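Orf c02003 protein (Sulfolobus solfataricus P2, PDB 2Q00) is of unknown function but belongs to the archaeal PaREP1/PaREP8 family and folds as an all-helical single chain. Local coordinates at residues Lys20-Leu23 against Val24-Cys27. Numbering follows the deposited sequence.
Sequences KGDL and VQAC
Asp22 is the N-cap of helix 23-45, and its carboxylate takes the backbone N-H of Gln25. The capping bond runs from Gln25 N to Asp22 OD1, 3.1 Å long. It is fairly straight, 157° at the hydrogen, but the donor sits above the carboxylate plane. With CG anti to the backbone N (chi1 -163°), the Asp22 carboxylate is carried to the start of the helix.

Two backbone bonds begin the helical ladder. Ala26 N binds Asp22 O at 3.0 Å. Cys27 N binds Leu23 O at 2.9 Å.

The side chains of Asp22 and Gln25 also meet by van der Waals contact, running alongside each other, with Asp22 OD2 3.5 Å from Gln25 CG. The Gln25 chain then bends, and its amide plane stands 59° from the carboxylate.

Gly21, with positive phi, closes helix 6-19 as the C-prime residue of a Schellman motif. One short turn thus ends one helix and caps the next. Ala26 and Gln25 touch Phe17 of helix 6-19, while Leu23 and Cys27 meet Val104 of helix 101-122. The negative carboxylate at this N-terminus probably interacts favourably with the helix dipole.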
loop_
_atom_site.group_PDB
_atom_site.type_symbol
_atom_site.label_atom_id
_atom_site.label_comp_id
_atom_site.label_asym_id
_atom_site.label_seq_id
_atom_site.Cartn_x
_atom_site.Cartn_y
_atom_site.Cartn_z
ATOM N N LYS A 20 -6.128 -12.455 14.262
ATOM C CA LYS A 20 -7.024 -12.385 15.407
ATOM C C LYS A 20 -8.452 -12.080 14.969
ATOM O O LYS A 20 -9.320 -11.822 15.803
ATOM C CB LYS A 20 -6.544 -11.312 16.392
ATOM C CG LYS A 20 -5.152 -11.562 16.957
ATOM C CD LYS A 20 -4.655 -10.353 17.741
ATOM C CE LYS A 20 -3.209 -10.521 18.181
ATOM N NZ LYS A 20 -3.047 -11.649 19.145
ATOM N N GLY A 21 -8.683 -12.106 13.659
ATOM C CA GLY A 21 -10.007 -11.836 13.135
ATOM C C GLY A 21 -10.420 -10.372 13.050
ATOM O O GLY A 21 -11.565 -10.081 12.700
ATOM N N ASP A 22 -9.521 -9.440 13.356
ATOM C CA ASP A 22 -9.877 -8.020 13.285
ATOM C C ASP A 22 -9.686 -7.522 11.849
ATOM O O ASP A 22 -8.691 -6.863 11.530
ATOM C CB ASP A 22 -9.005 -7.204 14.245
ATOM C CG ASP A 22 -9.581 -5.828 14.522
ATOM O OD1 ASP A 22 -10.174 -5.235 13.590
ATOM O OD2 ASP A 22 -9.436 -5.332 15.665
ATOM N N LEU A 23 -10.648 -7.845 10.989
ATOM C CA LEU A 23 -10.599 -7.475 9.576
ATOM C C LEU A 23 -10.575 -5.975 9.301
ATOM O O LEU A 23 -9.865 -5.514 8.396
ATOM C CB LEU A 23 -11.776 -8.116 8.838
ATOM C CG LEU A 23 -11.766 -9.645 8.862
ATOM C CD1 LEU A 23 -13.121 -10.190 8.431
ATOM C CD2 LEU A 23 -10.662 -10.165 7.962
ATOM N N VAL A 24 -11.343 -5.219 10.080
ATOM C CA VAL A 24 -11.408 -3.774 9.913
ATOM C C VAL A 24 -10.048 -3.114 10.113
ATOM O O VAL A 24 -9.632 -2.253 9.332
ATOM C CB VAL A 24 -12.386 -3.155 10.913
ATOM C CG1 VAL A 24 -12.505 -1.658 10.669
ATOM C CG2 VAL A 24 -13.741 -3.836 10.786
ATOM N N GLN A 25 -9.361 -3.520 11.174
ATOM C CA GLN A 25 -8.053 -2.969 11.496
ATOM C C GLN A 25 -7.002 -3.421 10.496
ATOM O O GLN A 25 -6.197 -2.611 10.022
ATOM C CB GLN A 25 -7.658 -3.381 12.917
ATOM C CG GLN A 25 -8.221 -2.461 13.990
ATOM C CD GLN A 25 -7.451 -1.151 14.075
ATOM O OE1 GLN A 25 -6.305 -1.125 14.531
ATOM N NE2 GLN A 25 -8.069 -0.062 13.622
ATOM N N ALA A 26 -7.019 -4.711 10.176
ATOM C CA ALA A 26 -6.078 -5.287 9.232
ATOM C C ALA A 26 -6.142 -4.555 7.895
ATOM O O ALA A 26 -5.106 -4.141 7.359
ATOM C CB ALA A 26 -6.370 -6.785 9.043
ATOM N N CYS A 27 -7.349 -4.390 7.356
ATOM C CA CYS A 27 -7.521 -3.688 6.079
ATOM C C CYS A 27 -6.830 -2.331 6.086
ATOM O O CYS A 27 -6.093 -1.985 5.159
ATOM C CB CYS A 27 -9.012 -3.476 5.767
ATOM S SG CYS A 27 -9.917 -4.986 5.368
#